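Local structure of MoaD/ThiS family protein (Mycobacterium tuberculosis, 6JBZ) at residues 38-43 and 81-86; 42-47 and 56-61; 63-68 and 73-78. The protein probably serves as the small, sulfur-carrying subunit of molybdopterin synthase, donating sulfur from a C-terminal thiocarboxylate during molybdenum cofactor biosynthesis. One frame throughout, in Å; residues are numbered along the deposited sequence.

Interaction 1 (38-43 and 81-86)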
ATOM      1  N   ALA B  38      22.082  39.361  23.099  1.00 34.16           N
ATOM      2  CA  ALA B  38      22.671  38.041  22.965  1.00 40.38           C
ATOM      3  C   ALA B  38      22.064  37.314  21.756  1.00 39.58           C
ATOM      4  O   ALA B  38      20.872  37.436  21.483  1.00 39.66           O
ATOM      5  CB  ALA B  38      22.468  37.242  24.244  1.00 32.05           C
ATOM      6  N   THR B  39      22.887  36.587  21.016  1.00 34.54           N
ATOM      7  CA  THR B  39      22.375  35.885  19.855  1.00 38.59           C
ATOM      8  C   THR B  39      21.902  34.471  20.206  1.00 44.24           C
ATOM      9  O   THR B  39      22.233  33.920  21.269  1.00 41.32           O
ATOM     10  CB  THR B  39      23.432  35.795  18.737  1.00 40.53           C
ATOM     11  OG1 THR B  39      24.582  35.083  19.208  1.00 35.76           O
ATOM     12  CG2 THR B  39      23.838  37.176  18.286  1.00 34.60           C
ATOM     13  N   VAL B  40      21.112  33.892  19.305  1.00 44.86           N
ATOM     14  CA  VAL B  40      20.728  32.495  19.424  1.00 42.05           C
ATOM     15  C   VAL B  40      21.996  31.638  19.487  1.00 39.55           C
ATOM     16  O   VAL B  40      22.052  30.637  20.204  1.00 41.04           O
ATOM     17  CB  VAL B  40      19.816  32.065  18.253  1.00 41.17           C
ATOM     18  CG1 VAL B  40      19.784  30.559  18.111  1.00 44.99           C
ATOM     19  CG2 VAL B  40      18.419  32.586  18.471  1.00 38.45           C
ATOM     20  N   ALA B  41      23.026  32.058  18.768  1.00 36.42           N
ATOM     21  CA  ALA B  41      24.303  31.358  18.803  1.00 38.42           C
ATOM     22  C   ALA B  41      24.961  31.399  20.194  1.00 41.52           C
ATOM     23  O   ALA B  41      25.497  30.393  20.670  1.00 39.07           O
ATOM     24  CB  ALA B  41      25.237  31.939  17.766  1.00 33.79           C
ATOM     25  N   GLU B  42      24.930  32.560  20.841  1.00 39.28           N
ATOM     26  CA  GLU B  42      25.533  32.689  22.158  1.00 37.09           C
ATOM     27  C   GLU B  42      24.781  31.857  23.180  1.00 36.68           C
ATOM     28  O   GLU B  42      25.393  31.334  24.112  1.00 39.74           O
ATOM     29  CB  GLU B  42      25.566  34.143  22.610  1.00 35.06           C
ATOM     30  CG  GLU B  42      26.522  35.035  21.853  1.00 39.51           C
ATOM     31  CD  GLU B  42      26.364  36.482  22.278  1.00 43.74           C
ATOM     32  OE1 GLU B  42      26.344  36.743  23.501  1.00 48.86           O
ATOM     33  OE2 GLU B  42      26.234  37.356  21.403  1.00 43.68           O
ATOM     34  N   LEU B  43      23.460  31.763  23.012  1.00 35.08           N
ATOM     35  CA  LEU B  43      22.598  30.957  23.881  1.00 31.12           C
ATOM     36  C   LEU B  43      22.916  29.463  23.762  1.00 36.96           C
ATOM     37  O   LEU B  43      23.165  28.780  24.770  1.00 39.08           O
ATOM     38  CB  LEU B  43      21.119  31.199  23.544  1.00 31.96           C
ATOM     39  CG  LEU B  43      20.055  30.347  24.250  1.00 34.25           C
ATOM     40  CD1 LEU B  43      20.019  30.640  25.767  1.00 31.95           C
ATOM     41  CD2 LEU B  43      18.675  30.541  23.628  1.00 27.10           C
ATOM     42  N   ASP B  81      11.501  36.086  24.972  1.00 35.90           N
ATOM     43  CA  ASP B  81      11.568  35.111  23.877  1.00 39.65           C
ATOM     44  C   ASP B  81      11.486  33.668  24.372  1.00 40.64           C
ATOM     45  O   ASP B  81      11.908  33.350  25.493  1.00 36.38           O
ATOM     46  CB  ASP B  81      12.853  35.281  23.079  1.00 36.89           C
ATOM     47  CG  ASP B  81      12.736  36.320  21.995  1.00 41.44           C
ATOM     48  OD1 ASP B  81      11.693  36.998  21.929  1.00 46.22           O
ATOM     49  OD2 ASP B  81      13.692  36.456  21.207  1.00 42.12           O
ATOM     50  N   THR B  82      10.932  32.801  23.533  1.00 38.29           N
ATOM     51  CA  THR B  82      10.948  31.375  23.808  1.00 35.11           C
ATOM     52  C   THR B  82      11.666  30.655  22.692  1.00 37.40           C
ATOM     53  O   THR B  82      11.349  30.835  21.513  1.00 39.16           O
ATOM     54  CB  THR B  82       9.551  30.797  23.960  1.00 35.94           C
ATOM     55  OG1 THR B  82       8.868  31.501  24.998  1.00 37.98           O
ATOM     56  CG2 THR B  82       9.633  29.312  24.312  1.00 31.89           C
ATOM     57  N   ILE B  83      12.647  29.847  23.071  1.00 34.04           N
ATOM     58  CA  ILE B  83      13.433  29.110  22.102  1.00 31.63           C
ATOM     59  C   ILE B  83      13.142  27.618  22.220  1.00 35.21           C
ATOM     60  O   ILE B  83      13.496  26.985  23.215  1.00 36.20           O
ATOM     61  CB  ILE B  83      14.930  29.376  22.296  1.00 30.68           C
ATOM     62  CG1 ILE B  83      15.184  30.875  22.315  1.00 35.75           C
ATOM     63  CG2 ILE B  83      15.737  28.741  21.193  1.00 29.45           C
ATOM     64  CD1 ILE B  83      14.848  31.536  20.995  1.00 36.87           C
ATOM     65  N   ASP B  84      12.479  27.066  21.208  1.00 35.45           N
ATOM     66  CA  ASP B  84      12.216  25.636  21.143  1.00 31.39           C
ATOM     67  C   ASP B  84      13.419  24.884  20.581  1.00 33.11           C
ATOM     68  O   ASP B  84      13.994  25.280  19.566  1.00 36.10           O
ATOM     69  CB  ASP B  84      10.983  25.364  20.285  1.00 34.99           C
ATOM     70  CG  ASP B  84       9.697  25.628  21.023  1.00 35.33           C
ATOM     71  OD1 ASP B  84       9.751  26.118  22.173  1.00 35.69           O
ATOM     72  OD2 ASP B  84       8.628  25.349  20.449  1.00 35.79           O
ATOM     73  N   VAL B  85      13.796  23.800  21.246  1.00 29.71           N
ATOM     74  CA  VAL B  85      14.936  22.994  20.829  1.00 30.88           C
ATOM     75  C   VAL B  85      14.427  21.679  20.254  1.00 34.59           C
ATOM     76  O   VAL B  85      13.905  20.841  20.997  1.00 36.26           O
ATOM     77  CB  VAL B  85      15.883  22.723  22.016  1.00 28.52           C
ATOM     78  CG1 VAL B  85      17.012  21.805  21.612  1.00 30.28           C
ATOM     79  CG2 VAL B  85      16.427  24.021  22.549  1.00 30.02           C
ATOM     80  N   LEU B  86      14.549  21.498  18.943  1.00 34.00           N
ATOM     81  CA  LEU B  86      13.982  20.312  18.284  1.00 31.83           C
ATOM     82  C   LEU B  86      15.042  19.360  17.762  1.00 31.25           C
ATOM     83  O   LEU B  86      15.708  19.658  16.771  1.00 36.45           O
ATOM     84  CB  LEU B  86      13.095  20.699  17.102  1.00 31.86           C
ATOM     85  CG  LEU B  86      12.154  21.887  17.173  1.00 36.80           C
ATOM     86  CD1 LEU B  86      11.370  21.943  15.881  1.00 35.71           C
ATOM     87  CD2 LEU B  86      11.235  21.745  18.350  1.00 32.89           C
TER

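Interaction 2 (42-47 and 56-61)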
ATOM      1  N   GLU B  42      24.930  32.560  20.841  1.00 39.28           N
ATOM      2  CA  GLU B  42      25.533  32.689  22.158  1.00 37.09           C
ATOM      3  C   GLU B  42      24.781  31.857  23.180  1.00 36.68           C
ATOM      4  O   GLU B  42      25.393  31.334  24.112  1.00 39.74           O
ATOM      5  CB  GLU B  42      25.566  34.143  22.610  1.00 35.06           C
ATOM      6  CG  GLU B  42      26.522  35.035  21.853  1.00 39.51           C
ATOM      7  CD  GLU B  42      26.364  36.482  22.278  1.00 43.74           C
ATOM      8  OE1 GLU B  42      26.344  36.743  23.501  1.00 48.86           O
ATOM      9  OE2 GLU B  42      26.234  37.356  21.403  1.00 43.68           O
ATOM     10  N   LEU B  43      23.460  31.763  23.012  1.00 35.08           N
ATOM     11  CA  LEU B  43      22.598  30.957  23.881  1.00 31.12           C
ATOM     12  C   LEU B  43      22.916  29.463  23.762  1.00 36.96           C
ATOM     13  O   LEU B  43      23.165  28.780  24.770  1.00 39.08           O
ATOM     14  CB  LEU B  43      21.119  31.199  23.544  1.00 31.96           C
ATOM     15  CG  LEU B  43      20.055  30.347  24.250  1.00 34.25           C
ATOM     16  CD1 LEU B  43      20.019  30.640  25.767  1.00 31.95           C
ATOM     17  CD2 LEU B  43      18.675  30.541  23.628  1.00 27.10           C
ATOM     18  N   ILE B  44      22.904  28.957  22.531  1.00 34.25           N
ATOM     19  CA  ILE B  44      23.170  27.548  22.275  1.00 34.04           C
ATOM     20  C   ILE B  44      24.589  27.184  22.705  1.00 34.00           C
ATOM     21  O   ILE B  44      24.814  26.127  23.295  1.00 36.68           O
ATOM     22  CB  ILE B  44      22.960  27.194  20.781  1.00 36.66           C
ATOM     23  CG1 ILE B  44      21.492  27.314  20.409  1.00 32.80           C
ATOM     24  CG2 ILE B  44      23.456  25.780  20.465  1.00 33.12           C
ATOM     25  CD1 ILE B  44      21.277  27.415  18.908  1.00 37.77           C
ATOM     26  N   ASP B  45      25.547  28.057  22.416  1.00 36.47           N
ATOM     27  CA  ASP B  45      26.920  27.820  22.857  1.00 36.85           C
ATOM     28  C   ASP B  45      27.002  27.709  24.371  1.00 35.00           C
ATOM     29  O   ASP B  45      27.739  26.891  24.884  1.00 36.29           O
ATOM     30  CB  ASP B  45      27.850  28.925  22.378  1.00 33.38           C
ATOM     31  CG  ASP B  45      28.175  28.812  20.910  1.00 41.78           C
ATOM     32  OD1 ASP B  45      27.912  27.741  20.317  1.00 44.53           O
ATOM     33  OD2 ASP B  45      28.712  29.793  20.353  1.00 48.68           O
ATOM     34  N   GLY B  46      26.242  28.529  25.084  1.00 28.42           N
ATOM     35  CA  GLY B  46      26.292  28.508  26.527  1.00 29.15           C
ATOM     36  C   GLY B  46      25.723  27.215  27.081  1.00 31.66           C
ATOM     37  O   GLY B  46      26.232  26.677  28.060  1.00 28.66           O
ATOM     38  N   LEU B  47      24.658  26.718  26.488  1.00 34.07           N
ATOM     39  CA  LEU B  47      24.090  25.441  26.866  1.00 33.86           C
ATOM     40  C   LEU B  47      25.032  24.302  26.577  1.00 32.45           C
ATOM     41  O   LEU B  47      25.168  23.400  27.337  1.00 33.36           O
ATOM     42  CB  LEU B  47      22.754  25.227  26.181  1.00 30.10           C
ATOM     43  CG  LEU B  47      21.727  26.309  26.376  1.00 31.33           C
ATOM     44  CD1 LEU B  47      20.560  26.143  25.450  1.00 28.02           C
ATOM     45  CD2 LEU B  47      21.274  26.392  27.798  1.00 24.39           C
ATOM     46  N   THR B  56      26.151  17.347  22.130  1.00 35.88           N
ATOM     47  CA  THR B  56      26.087  16.411  21.047  1.00 32.10           C
ATOM     48  C   THR B  56      24.708  16.306  20.461  1.00 38.13           C
ATOM     49  O   THR B  56      24.538  16.312  19.276  1.00 40.74           O
ATOM     50  CB  THR B  56      26.487  15.039  21.537  1.00 33.65           C
ATOM     51  OG1 THR B  56      27.782  15.109  22.100  1.00 36.65           O
ATOM     52  CG2 THR B  56      26.532  14.109  20.435  1.00 35.59           C
ATOM     53  N   VAL B  57      23.712  16.234  21.305  1.00 32.22           N
ATOM     54  CA  VAL B  57      22.349  16.386  20.836  1.00 30.67           C
ATOM     55  C   VAL B  57      22.104  17.745  20.183  1.00 32.50           C
ATOM     56  O   VAL B  57      21.689  17.808  19.032  1.00 36.97           O
ATOM     57  CB  VAL B  57      21.346  16.220  21.968  1.00 31.19           C
ATOM     58  CG1 VAL B  57      19.951  16.440  21.447  1.00 27.37           C
ATOM     59  CG2 VAL B  57      21.487  14.863  22.607  1.00 30.97           C
ATOM     60  N   LEU B  58      22.355  18.826  20.922  1.00 35.34           N
ATOM     61  CA  LEU B  58      22.099  20.191  20.448  1.00 32.79           C
ATOM     62  C   LEU B  58      22.642  20.468  19.059  1.00 34.86           C
ATOM     63  O   LEU B  58      22.095  21.292  18.347  1.00 39.27           O
ATOM     64  CB  LEU B  58      22.691  21.220  21.406  1.00 33.97           C
ATOM     65  CG  LEU B  58      21.895  21.510  22.667  1.00 32.16           C
ATOM     66  CD1 LEU B  58      22.531  22.650  23.428  1.00 31.91           C
ATOM     67  CD2 LEU B  58      20.485  21.836  22.275  1.00 34.31           C
ATOM     68  N   SER B  59      23.699  19.772  18.659  1.00 33.69           N
ATOM     69  CA  SER B  59      24.334  20.070  17.386  1.00 32.36           C
ATOM     70  C   SER B  59      23.683  19.405  16.177  1.00 38.39           C
ATOM     71  O   SER B  59      24.253  19.416  15.091  1.00 43.53           O
ATOM     72  CB  SER B  59      25.806  19.670  17.433  1.00 31.34           C
ATOM     73  OG  SER B  59      25.947  18.310  17.118  1.00 36.58           O
ATOM     74  N   ARG B  60      22.509  18.809  16.355  1.00 36.49           N
ATOM     75  CA  ARG B  60      21.761  18.258  15.224  1.00 35.02           C
ATOM     76  C   ARG B  60      20.357  18.813  15.309  1.00 36.80           C
ATOM     77  O   ARG B  60      19.467  18.429  14.545  1.00 37.67           O
ATOM     78  CB  ARG B  60      21.742  16.721  15.234  1.00 36.07           C
ATOM     79  CG  ARG B  60      23.116  16.077  15.153  1.00 37.55           C
ATOM     80  CD  ARG B  60      23.043  14.551  15.205  1.00 43.58           C
ATOM     81  NE  ARG B  60      22.704  14.061  16.544  1.00 55.20           N
ATOM     82  CZ  ARG B  60      23.467  13.241  17.269  1.00 49.46           C
ATOM     83  NH1 ARG B  60      24.620  12.804  16.783  1.00 52.54           N
ATOM     84  NH2 ARG B  60      23.072  12.850  18.480  1.00 46.58           N
ATOM     85  N   CYS B  61      20.161  19.712  16.271  1.00 37.21           N
ATOM     86  CA  CYS B  61      18.840  20.270  16.521  1.00 34.54           C
ATOM     87  C   CYS B  61      18.546  21.397  15.566  1.00 34.53           C
ATOM     88  O   CYS B  61      19.454  22.033  15.031  1.00 37.39           O
ATOM     89  CB  CYS B  61      18.712  20.773  17.964  1.00 31.99           C
ATOM     90  SG  CYS B  61      18.626  19.465  19.166  1.00 36.52           S
TER

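Interaction 3 (63-68 and 73-78)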
ATOM      1  N   TYR B  63      15.899  24.894  15.633  1.00 35.81           N
ATOM      2  CA  TYR B  63      15.409  25.739  16.711  1.00 30.81           C
ATOM      3  C   TYR B  63      14.253  26.584  16.249  1.00 34.67           C
ATOM      4  O   TYR B  63      14.221  27.027  15.108  1.00 43.09           O
ATOM      5  CB  TYR B  63      16.528  26.629  17.234  1.00 30.78           C
ATOM      6  CG  TYR B  63      17.745  25.853  17.662  1.00 32.11           C
ATOM      7  CD1 TYR B  63      17.860  25.355  18.955  1.00 29.35           C
ATOM      8  CD2 TYR B  63      18.767  25.591  16.772  1.00 32.26           C
ATOM      9  CE1 TYR B  63      18.964  24.633  19.346  1.00 27.43           C
ATOM     10  CE2 TYR B  63      19.877  24.868  17.154  1.00 36.75           C
ATOM     11  CZ  TYR B  63      19.967  24.390  18.442  1.00 34.33           C
ATOM     12  OH  TYR B  63      21.077  23.676  18.817  1.00 36.29           O
ATOM     13  N   LEU B  64      13.287  26.797  17.125  1.00 34.41           N
ATOM     14  CA  LEU B  64      12.249  27.771  16.844  1.00 36.87           C
ATOM     15  C   LEU B  64      12.409  28.979  17.762  1.00 43.27           C
ATOM     16  O   LEU B  64      12.985  28.882  18.847  1.00 41.17           O
ATOM     17  CB  LEU B  64      10.861  27.175  17.026  1.00 36.62           C
ATOM     18  CG  LEU B  64      10.470  25.920  16.253  1.00 38.00           C
ATOM     19  CD1 LEU B  64       9.041  25.562  16.619  1.00 25.16           C
ATOM     20  CD2 LEU B  64      10.638  26.131  14.761  1.00 37.68           C
ATOM     21  N   ARG B  65      11.884  30.117  17.333  1.00 43.83           N
ATOM     22  CA  ARG B  65      11.848  31.283  18.190  1.00 41.53           C
ATOM     23  C   ARG B  65      10.473  31.896  18.136  1.00 44.09           C
ATOM     24  O   ARG B  65      10.077  32.423  17.102  1.00 50.69           O
ATOM     25  CB  ARG B  65      12.901  32.286  17.762  1.00 44.88           C
ATOM     26  CG  ARG B  65      12.752  33.622  18.421  1.00 47.43           C
ATOM     27  CD  ARG B  65      13.781  34.542  17.844  1.00 49.46           C
ATOM     28  NE  ARG B  65      13.773  35.838  18.497  1.00 54.22           N
ATOM     29  CZ  ARG B  65      13.753  36.985  17.837  1.00 53.94           C
ATOM     30  NH1 ARG B  65      13.732  36.968  16.507  1.00 46.49           N
ATOM     31  NH2 ARG B  65      13.757  38.138  18.504  1.00 50.15           N
ATOM     32  N   ASP B  66       9.738  31.807  19.238  1.00 42.51           N
ATOM     33  CA  ASP B  66       8.337  32.193  19.246  1.00 44.05           C
ATOM     34  C   ASP B  66       7.587  31.567  18.061  1.00 48.01           C
ATOM     35  O   ASP B  66       6.712  32.186  17.435  1.00 51.52           O
ATOM     36  CB  ASP B  66       8.211  33.716  19.233  1.00 50.88           C
ATOM     37  CG  ASP B  66       8.633  34.333  20.538  1.00 48.88           C
ATOM     38  OD1 ASP B  66       9.092  33.572  21.418  1.00 50.50           O
ATOM     39  OD2 ASP B  66       8.516  35.568  20.685  1.00 49.77           O
ATOM     40  N   GLY B  67       7.957  30.333  17.747  1.00 44.44           N
ATOM     41  CA  GLY B  67       7.219  29.557  16.778  1.00 40.02           C
ATOM     42  C   GLY B  67       7.916  29.424  15.448  1.00 47.69           C
ATOM     43  O   GLY B  67       7.658  28.469  14.720  1.00 48.37           O
ATOM     44  N   ILE B  68       8.803  30.361  15.124  1.00 45.39           N
ATOM     45  CA  ILE B  68       9.358  30.420  13.780  1.00 39.98           C
ATOM     46  C   ILE B  68      10.733  29.795  13.698  1.00 41.76           C
ATOM     47  O   ILE B  68      11.565  30.018  14.568  1.00 43.86           O
ATOM     48  CB  ILE B  68       9.437  31.867  13.287  1.00 44.23           C
ATOM     49  CG1 ILE B  68       8.071  32.532  13.395  1.00 40.69           C
ATOM     50  CG2 ILE B  68       9.962  31.925  11.848  1.00 39.87           C
ATOM     51  CD1 ILE B  68       8.132  34.002  13.129  1.00 41.76           C
ATOM     52  N   ASP B  73      21.466  31.894  13.086  1.00 48.94           N
ATOM     53  CA  ASP B  73      21.693  31.893  14.534  1.00 50.43           C
ATOM     54  C   ASP B  73      22.423  33.156  15.004  1.00 46.71           C
ATOM     55  O   ASP B  73      22.828  33.257  16.160  1.00 45.19           O
ATOM     56  CB  ASP B  73      22.462  30.632  14.976  1.00 44.34           C
ATOM     57  CG  ASP B  73      23.864  30.542  14.385  1.00 48.67           C
ATOM     58  OD1 ASP B  73      24.312  31.494  13.712  1.00 51.29           O
ATOM     59  OD2 ASP B  73      24.533  29.509  14.612  1.00 44.81           O
ATOM     60  N   ALA B  74      22.589  34.116  14.106  1.00 51.26           N
ATOM     61  CA  ALA B  74      23.241  35.372  14.461  1.00 51.36           C
ATOM     62  C   ALA B  74      22.186  36.391  14.846  1.00 49.04           C
ATOM     63  O   ALA B  74      22.511  37.506  15.243  1.00 46.76           O
ATOM     64  CB  ALA B  74      24.095  35.886  13.312  1.00 42.89           C
ATOM     65  N   VAL B  75      20.921  35.997  14.729  1.00 50.52           N
ATOM     66  CA  VAL B  75      19.821  36.883  15.081  1.00 52.07           C
ATOM     67  C   VAL B  75      19.826  37.094  16.593  1.00 46.79           C
ATOM     68  O   VAL B  75      20.148  36.175  17.353  1.00 48.14           O
ATOM     69  CB  VAL B  75      18.448  36.327  14.600  1.00 50.44           C
ATOM     70  CG1 VAL B  75      18.141  34.981  15.245  1.00 38.85           C
ATOM     71  CG2 VAL B  75      17.335  37.334  14.881  1.00 47.41           C
ATOM     72  N   ALA B  76      19.489  38.310  17.014  1.00 42.73           N
ATOM     73  CA  ALA B  76      19.496  38.691  18.421  1.00 42.70           C
ATOM     74  C   ALA B  76      18.206  38.309  19.113  1.00 39.59           C
ATOM     75  O   ALA B  76      17.153  38.296  18.497  1.00 46.78           O
ATOM     76  CB  ALA B  76      19.728  40.184  18.564  1.00 31.88           C
ATOM     77  N   LEU B  77      18.294  38.022  20.407  1.00 40.18           N
ATOM     78  CA  LEU B  77      17.126  37.666  21.199  1.00 39.42           C
ATOM     79  C   LEU B  77      16.543  38.885  21.904  1.00 41.49           C
ATOM     80  O   LEU B  77      17.231  39.887  22.111  1.00 44.32           O
ATOM     81  CB  LEU B  77      17.489  36.600  22.233  1.00 37.88           C
ATOM     82  CG  LEU B  77      18.075  35.283  21.732  1.00 37.15           C
ATOM     83  CD1 LEU B  77      18.604  34.501  22.901  1.00 34.72           C
ATOM     84  CD2 LEU B  77      17.016  34.496  21.014  1.00 40.75           C
ATOM     85  N   SER B  78      15.276  38.786  22.289  1.00 40.13           N
ATOM     86  CA  SER B  78      14.633  39.809  23.105  1.00 38.81           C
ATOM     87  C   SER B  78      14.140  39.182  24.388  1.00 40.33           C
ATOM     88  O   SER B  78      13.871  37.985  24.430  1.00 44.19           O
ATOM     89  CB  SER B  78      13.461  40.451  22.371  1.00 36.12           C
ATOM     90  OG  SER B  78      13.716  40.507  20.983  1.00 46.24           O
TER

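Interaction 1 (38-43 and 81-86)
The first turn of helix 40-50 stands over strand 82-86, with V40 CA 8.5 Å from I83 CA, a spacing that side chains bridge without any backbone bond between the two segments. I83 is the residue of the strand that reaches the helix, and its branched, purely apolar side chain suits a strand facing the buried side of a helix. L43 meets it most closely: CD2 of L43 lies 3.7 Å from CG1 of I83 and nearly as close to the CB branch point, so one methyl rests against the stem of the isoleucine. The leucine and isoleucine run antiparallel as they pass, flank to flank. L43 gets there because its CG is anti to the backbone N (chi1 174°), which sends the isobutyl group out from the helix toward the sheet. V40, one turn earlier, adds a looser touch, its CG2 4.5 Å from CD1 of I83.

The polar residues beside them set up the helix rather than the packing. T39 is the N-cap: its OG1 accepts the amide of E42 at 3.0 Å, and the amide of T39 in turn donates a weak bond to E42 OE2, completing a capping box. E42 OE2 also forms a salt bridge with R35, so the carboxylate has a second, charged partner.

In the β-grasp fold expected of this ubiquitin-like family, the helix lies across a mixed sheet. L43 continues from I83 onto V15 of strand 11-17 and V32 and L34 of strand 29-34, while L77 of the loop before strand 82-86 touches both V40 and I83.

Interaction 2 (42-47 and 56-61)
I44, L47 and L58 join two consecutive helices, 40-50 and 52-58, on one side of the β-grasp sheet characteristic of ubiquitin-like proteins such as MoaD and ThiS. The side-chain packing is apolar, no hydrogen bond crosses between the segments, and the contact turns on a single methyl. CD1 of L58 sits 3.8 Å from CB of L47, thus against the root of that side chain and not its branched end. The same methyl lies 4.2 Å from the carbonyl O of I44 and a little farther from I44 CG2. A leucine suits this place because its side chain is extended: chi2 of -174° puts CD1 of L58 anti to CA, and this is the methyl that reaches helix 40-50. Its other surroundings include V85 of strand 82-86, so L58 links the second helix both to the first and to the sheet, while L47 also reaches Y17 and E30 on two other strands.

Helix 52-58 ends just here. Two i to i-3 bonds, from the amide of R60 to V57 O and from that of C61 to L58 O, carry the chain round just beyond the helix, S59 being the first residue to leave helical angles. R60 NH2 bonds to the backbone of another protein chain of the assembly. T56 O takes a bond from S59 OG at 3.3 Å, the donor tilted 34° from the carbonyl plane, and also lies 3.7 Å above the R60 guanidinium plane, over its centre.

Interaction 3 (63-68 and 73-78)
R65 reaches across to V75, A76, L77 and S78, and its guanidinium makes up nearly all of the close part of this contact. R65 holds CG opposite its own amide N (chi1 169°) and runs extended to NE, which lets its guanidinium span from strand to loop. The carbonyl O of A76 lies over one face of the guanidinium, displaced from its centre toward NH2; it is 3.4 Å from R65 NH2, but the angle is too poor for a hydrogen bond. S78 OG is placed differently, at the edge and in the plane, 3.4 Å from NH2 of R65. The methyls are less intimate: CG2 of V75 comes to 4.0 Å from R65 NH1, and the buried L77 turns its end towards R65, CD2 reaching 4.3 Å from NE. The strongest polar partner is D81, whose OD2 forms a salt bridge with R65 NE and also accepts the amide of S78, tying the guanidinium and the loop to one carboxylate oxygen.

Strands 62-65 and 68-69 form a β-hairpin joined by a type I' turn from R65 to I68. It is closed by R65 N to I68 O at 2.8 Å and by the reciprocal bond from I68 N to R65 O. At G67, phi is 106°, where a side chain would collide with the carbonyl O before it, so glycine fits.

This turn belongs to the loose, solvent-exposed side: D66 and G67 do not touch the 73-78 segment. D66 OD1 instead accepts the amide of T82. The CB of A76 points away from segment 63-68.

How the interactions relate
Interactions 1 and 2 are buried and packed by apolar side chains, and both draw on helix 40-50: its first turn meets the sheet, and the following turn meets helix 52-58. V85 and L58 join them, with V85 CG1 3.5 Å from L58 CD2. Interaction 3 lies at the surface and depends on a charged side chain instead. It is nested inside the loop closed by interaction 1, and the two are coupled by a probable backbone hydrogen bond between A38 O and L77 N. Interactions 2 and 3 lie farther apart, about 13 Å between centres, yet Y63 connects them, its ring packing on I44 and its OH weakly bonded to L58 O.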